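CMP/dCMP-type deaminase domain-containing protein (Aspergillus oryzae RIB40, PDB 7DRY) is a zinc-binding Rib2 deaminase of the cytidine-deaminase fold that probably deaminates a pyrimidine intermediate on the pathway to riboflavin. Local coordinates at residues 29-34 with 45-50; 6-11 with 94-99. All coordinates share one frame; numbering follows the deposited sequence.

In the fold
Contacts 1 and 2 lie on the same five-stranded mixed sheet, their centres about 9 Å apart. Along the chain, helix 5-16 comes first, then the hairpin of strands 29-36 and 46-52, and later strand 91-97, so contact 1 is nested inside the loop that contact 2 closes. Strand 29-36 runs between 46-52 and 91-97 and is antiparallel to both. Contact 1 lies at one edge of the sheet, where 46-52 is outermost in this chain, while contact 2 packs helix 5-16 onto one face. The side chains of Val97 and Ala30 each lie about 4 Å from that of Glu63 and about 8-9 Å from the zinc of His61, Cys102 and Cys112, bringing one end of each contact near the metal site.

Contact 1 (29-34 with 45-50); sequences GAILVS and DRIVST
Leu32 lies opposite both Val48 and Ser49 where strands 29-34 and 46-50 run antiparallel, their axes 4.5 Å apart at closest and their directions 144° apart. Leu32 N gives a nearly straight bond to Ser49 O at 2.8 Å, and Leu32 O takes one from Val48 N, also 2.8 Å, plus a weak one from Ser49 N. Two residues facing one make a classic beta bulge, which shifts the register by one in this edge hairpin of the cytidine-deaminase sheet. Beyond it, Ser34 and Arg46 exchange a pair of backbone bonds.

Val48 fits its two methyls on separate partners. Val48 CG1, anti to its own backbone N (chi1 176°), lies 3.8 Å from Leu32 CD2, whereas Val48 CG2 rests against Ser34 CB at 3.8 Å. On the other face of the sheet Ile47 folds its chain back so that Ile47 CD1 reaches both Ile31 CG2 and Val33 CG2, each at 3.9 Å. Val33 CG1 meets the flat end of Asp45, 3.7 Å from Asp45 CG; that carboxylate is held in turn by Tyr8 and Arg35. Helix 5-16 packs over the Ile31 and Val33 face, and helix 62-73 lies over the Leu32 and Ser49 face, where Ser49 OG bonds to Cys66 O.

Contact 2 (6-11 with 94-99); sequences AKYLRE and VMYVTM
Tyr8 of the helix and Tyr96 of the strand carry this buried contact as an offset stack, with ring centroids 4.5 Å apart and planes tilted by only 18°. The rings do not lie squarely over each other. Instead the face of the Tyr96 ring receives Tyr8 CB over its centre, 3.5 Å from the centroid, as a CH-pi contact, while Tyr8 CD2 comes down on Tyr96 CZ at 3.5 Å. In return, Tyr96 CE1 lies over the Tyr8 ring toward its rim.

The next residue, Leu9, has CD1 anti to CA (chi2 177°), leaving CD2 as the branch that touches the strand: Leu9 CD2 lies 3.5 Å from Val97 O and at the edge of the Tyr96 ring. Thr98 CG2 closes against Leu9 O at 4.0 Å.

Tyr96 OH bonds to His5 and Arg35, and its ring also stacks with Tyr131 of the neighbouring strand 127-132. Segment 6-11 runs at 59° to strand 94-97, with Tyr8 also packing on Val33 of strand 29-36, while Thr98 leads on to helix 164-171 through Ile167.

Contact 1 (29-34 with 45-50)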
loop_
_atom_site.group_PDB
_atom_site.type_symbol
_atom_site.label_atom_id
_atom_site.label_comp_id
_atom_site.label_asym_id
_atom_site.label_seq_id
_atom_site.Cartn_x
_atom_site.Cartn_y
_atom_site.Cartn_z
ATOM N N GLY A 29 -4.001 -5.321 -0.894
ATOM C CA GLY A 29 -5.003 -4.269 -0.896
ATOM C C GLY A 29 -4.480 -3.048 -0.165
ATOM O O GLY A 29 -3.666 -3.153 0.755
ATOM N N ALA A 30 -4.964 -1.880 -0.587
ATOM C CA ALA A 30 -4.502 -0.614 -0.034
ATOM C C ALA A 30 -5.673 0.340 0.129
ATOM O O ALA A 30 -6.565 0.394 -0.726
ATOM C CB ALA A 30 -3.469 0.047 -0.953
ATOM N N ILE A 31 -5.650 1.113 1.220
ATOM C CA ILE A 31 -6.678 2.111 1.511
ATOM C C ILE A 31 -5.975 3.389 1.932
ATOM O O ILE A 31 -5.134 3.368 2.836
ATOM C CB ILE A 31 -7.633 1.644 2.624
ATOM C CG1 ILE A 31 -8.436 0.424 2.157
ATOM C CG2 ILE A 31 -8.600 2.774 3.009
ATOM C CD1 ILE A 31 -9.240 -0.263 3.267
ATOM N N LEU A 32 -6.310 4.491 1.276
ATOM C CA LEU A 32 -5.737 5.796 1.580
ATOM C C LEU A 32 -6.756 6.596 2.383
ATOM O O LEU A 32 -7.919 6.706 1.978
ATOM C CB LEU A 32 -5.391 6.518 0.280
ATOM C CG LEU A 32 -4.724 7.890 0.429
ATOM C CD1 LEU A 32 -3.379 7.756 1.146
ATOM C CD2 LEU A 32 -4.554 8.513 -0.945
ATOM N N VAL A 33 -6.329 7.120 3.539
ATOM C CA VAL A 33 -7.212 7.745 4.520
ATOM C C VAL A 33 -6.726 9.163 4.800
ATOM O O VAL A 33 -5.516 9.408 4.872
ATOM C CB VAL A 33 -7.192 6.919 5.825
ATOM C CG1 VAL A 33 -8.053 7.559 6.911
ATOM C CG2 VAL A 33 -7.643 5.476 5.551
ATOM N N SER A 34 -7.667 10.093 4.979
ATOM C CA SER A 34 -7.380 11.426 5.515
ATOM C C SER A 34 -7.764 11.443 6.990
ATOM O O SER A 34 -8.919 11.170 7.342
ATOM C CB SER A 34 -8.145 12.520 4.770
ATOM O OG SER A 34 -8.053 13.763 5.463
ATOM N N ASP A 45 -11.945 9.964 10.422
ATOM C CA ASP A 45 -11.223 9.512 9.239
ATOM C C ASP A 45 -12.125 9.635 8.016
ATOM O O ASP A 45 -13.336 9.413 8.093
ATOM C CB ASP A 45 -10.842 8.035 9.382
ATOM C CG ASP A 45 -9.628 7.794 10.269
ATOM O OD1 ASP A 45 -9.005 8.749 10.774
ATOM O OD2 ASP A 45 -9.298 6.598 10.452
ATOM N N ARG A 46 -11.531 9.978 6.880
ATOM C CA ARG A 46 -12.232 9.995 5.602
ATOM C C ARG A 46 -11.469 9.122 4.622
ATOM O O ARG A 46 -10.250 9.256 4.488
ATOM C CB ARG A 46 -12.314 11.421 5.050
ATOM C CG ARG A 46 -13.029 12.405 5.979
ATOM C CD ARG A 46 -12.710 13.855 5.618
ATOM N NE ARG A 46 -13.361 14.807 6.516
ATOM C CZ ARG A 46 -13.102 16.110 6.529
ATOM N NH1 ARG A 46 -12.205 16.616 5.694
ATOM N NH2 ARG A 46 -13.736 16.906 7.378
ATOM N N ILE A 47 -12.177 8.227 3.938
ATOM C CA ILE A 47 -11.532 7.434 2.898
ATOM C C ILE A 47 -11.283 8.311 1.683
ATOM O O ILE A 47 -12.176 9.033 1.225
ATOM C CB ILE A 47 -12.370 6.200 2.533
ATOM C CG1 ILE A 47 -12.667 5.370 3.777
ATOM C CG2 ILE A 47 -11.630 5.350 1.496
ATOM C CD1 ILE A 47 -11.428 4.979 4.547
ATOM N N VAL A 48 -10.054 8.274 1.179
ATOM C CA VAL A 48 -9.653 9.049 0.018
ATOM C C VAL A 48 -9.591 8.185 -1.236
ATOM O O VAL A 48 -9.997 8.619 -2.314
ATOM C CB VAL A 48 -8.303 9.748 0.298
ATOM C CG1 VAL A 48 -7.804 10.506 -0.944
ATOM C CG2 VAL A 48 -8.437 10.692 1.479
ATOM N N SER A 49 -9.072 6.965 -1.124
ATOM C CA SER A 49 -9.069 6.051 -2.261
ATOM C C SER A 49 -8.823 4.638 -1.759
ATOM O O SER A 49 -8.449 4.424 -0.606
ATOM C CB SER A 49 -8.012 6.456 -3.286
ATOM O OG SER A 49 -8.222 5.750 -4.505
ATOM N N THR A 50 -9.045 3.667 -2.654
ATOM C CA THR A 50 -8.727 2.264 -2.392
ATOM C C THR A 50 -8.148 1.659 -3.662
ATOM O O THR A 50 -8.348 2.184 -4.757
ATOM C CB THR A 50 -9.961 1.428 -1.980
ATOM O OG1 THR A 50 -10.820 1.226 -3.119
ATOM C CG2 THR A 50 -10.758 2.108 -0.869
#

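Contact 2 (6-11 with 94-99)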
loop_
_atom_site.group_PDB
_atom_site.type_symbol
_atom_site.label_atom_id
_atom_site.label_comp_id
_atom_site.label_asym_id
_atom_site.label_seq_id
_atom_site.Cartn_x
_atom_site.Cartn_y
_atom_site.Cartn_z
ATOM N N ALA A 6 -5.722 -2.429 12.893
ATOM C CA ALA A 6 -6.035 -3.807 12.545
ATOM C C ALA A 6 -7.284 -3.886 11.678
ATOM O O ALA A 6 -7.330 -4.660 10.714
ATOM C CB ALA A 6 -6.201 -4.642 13.816
ATOM N N LYS A 7 -8.307 -3.089 11.997
ATOM C CA LYS A 7 -9.528 -3.122 11.196
ATOM C C LYS A 7 -9.273 -2.632 9.778
ATOM O O LYS A 7 -9.754 -3.236 8.812
ATOM C CB LYS A 7 -10.642 -2.310 11.862
ATOM C CG LYS A 7 -11.977 -2.424 11.130
ATOM C CD LYS A 7 -13.015 -1.444 11.660
ATOM C CE LYS A 7 -14.352 -1.623 10.947
ATOM N NZ LYS A 7 -14.273 -2.575 9.796
ATOM N N TYR A 8 -8.510 -1.545 9.627
ATOM C CA TYR A 8 -8.162 -1.091 8.283
ATOM C C TYR A 8 -7.401 -2.166 7.521
ATOM O O TYR A 8 -7.636 -2.368 6.322
ATOM C CB TYR A 8 -7.324 0.186 8.349
ATOM C CG TYR A 8 -8.146 1.447 8.466
ATOM C CD1 TYR A 8 -8.986 1.858 7.428
ATOM C CD2 TYR A 8 -8.098 2.234 9.614
ATOM C CE1 TYR A 8 -9.733 3.004 7.525
ATOM C CE2 TYR A 8 -8.857 3.390 9.724
ATOM C CZ TYR A 8 -9.673 3.773 8.672
ATOM O OH TYR A 8 -10.428 4.922 8.762
ATOM N N LEU A 9 -6.493 -2.879 8.196
ATOM C CA LEU A 9 -5.743 -3.907 7.481
ATOM C C LEU A 9 -6.632 -5.074 7.077
ATOM O O LEU A 9 -6.422 -5.661 6.013
ATOM C CB LEU A 9 -4.527 -4.359 8.280
ATOM C CG LEU A 9 -3.408 -3.315 8.273
ATOM C CD1 LEU A 9 -2.278 -3.801 9.150
ATOM C CD2 LEU A 9 -2.894 -3.001 6.858
ATOM N N ARG A 10 -7.630 -5.417 7.898
ATOM C CA ARG A 10 -8.584 -6.447 7.497
ATOM C C ARG A 10 -9.376 -6.000 6.277
ATOM O O ARG A 10 -9.661 -6.805 5.381
ATOM C CB ARG A 10 -9.526 -6.780 8.655
ATOM C CG ARG A 10 -8.860 -7.535 9.799
ATOM C CD ARG A 10 -9.890 -8.099 10.767
ATOM N NE ARG A 10 -10.609 -7.051 11.489
ATOM C CZ ARG A 10 -10.221 -6.537 12.651
ATOM N NH1 ARG A 10 -9.108 -6.969 13.233
ATOM N NH2 ARG A 10 -10.943 -5.589 13.230
ATOM N N GLU A 11 -9.737 -4.715 6.227
ATOM C CA GLU A 11 -10.422 -4.183 5.057
ATOM C C GLU A 11 -9.508 -4.212 3.840
ATOM O O GLU A 11 -9.956 -4.505 2.724
ATOM C CB GLU A 11 -10.918 -2.763 5.355
ATOM C CG GLU A 11 -12.052 -2.727 6.386
ATOM C CD GLU A 11 -12.362 -1.335 6.907
ATOM O OE1 GLU A 11 -11.648 -0.378 6.549
ATOM O OE2 GLU A 11 -13.331 -1.201 7.684
ATOM N N VAL A 94 -2.723 8.986 5.160
ATOM C CA VAL A 94 -2.116 7.755 5.642
ATOM C C VAL A 94 -2.573 6.645 4.712
ATOM O O VAL A 94 -3.757 6.574 4.366
ATOM C CB VAL A 94 -2.582 7.467 7.081
ATOM C CG1 VAL A 94 -2.149 6.095 7.525
ATOM C CG2 VAL A 94 -2.078 8.558 8.026
ATOM N N MET A 95 -1.649 5.783 4.299
ATOM C CA MET A 95 -1.994 4.625 3.487
ATOM C C MET A 95 -1.811 3.344 4.284
ATOM O O MET A 95 -0.744 3.111 4.865
ATOM C CB MET A 95 -1.179 4.573 2.195
ATOM C CG MET A 95 -1.651 3.449 1.275
ATOM S SD MET A 95 -0.710 3.291 -0.253
ATOM C CE MET A 95 -1.483 4.581 -1.236
ATOM N N TYR A 96 -2.867 2.535 4.331
ATOM C CA TYR A 96 -2.794 1.171 4.828
ATOM C C TYR A 96 -2.611 0.233 3.644
ATOM O O TYR A 96 -3.210 0.426 2.582
ATOM C CB TYR A 96 -4.090 0.803 5.552
ATOM C CG TYR A 96 -4.289 1.532 6.853
ATOM C CD1 TYR A 96 -4.933 2.776 6.895
ATOM C CD2 TYR A 96 -3.846 0.982 8.054
ATOM C CE1 TYR A 96 -5.111 3.448 8.101
ATOM C CE2 TYR A 96 -4.014 1.650 9.259
ATOM C CZ TYR A 96 -4.656 2.874 9.281
ATOM O OH TYR A 96 -4.831 3.527 10.469
ATOM N N VAL A 97 -1.763 -0.773 3.815
ATOM C CA VAL A 97 -1.517 -1.740 2.751
ATOM C C VAL A 97 -1.109 -3.047 3.414
ATOM O O VAL A 97 -0.430 -3.029 4.439
ATOM C CB VAL A 97 -0.465 -1.187 1.761
ATOM C CG1 VAL A 97 0.813 -0.813 2.472
ATOM C CG2 VAL A 97 -0.192 -2.151 0.634
ATOM N N THR A 98 -1.563 -4.183 2.870
ATOM C CA THR A 98 -1.329 -5.424 3.609
ATOM C C THR A 98 0.160 -5.736 3.708
ATOM O O THR A 98 0.631 -6.171 4.762
ATOM C CB THR A 98 -2.120 -6.610 3.045
ATOM O OG1 THR A 98 -1.776 -6.828 1.673
ATOM C CG2 THR A 98 -3.622 -6.384 3.183
ATOM N N MET A 99 0.920 -5.510 2.636
ATOM C CA MET A 99 2.347 -5.806 2.620
ATOM C C MET A 99 3.161 -4.525 2.475
ATOM O O MET A 99 2.667 -3.508 1.984
ATOM C CB MET A 99 2.678 -6.776 1.477
ATOM C CG MET A 99 1.923 -8.107 1.562
ATOM S SD MET A 99 2.462 -9.322 0.361
ATOM C CE MET A 99 4.051 -9.822 1.045
#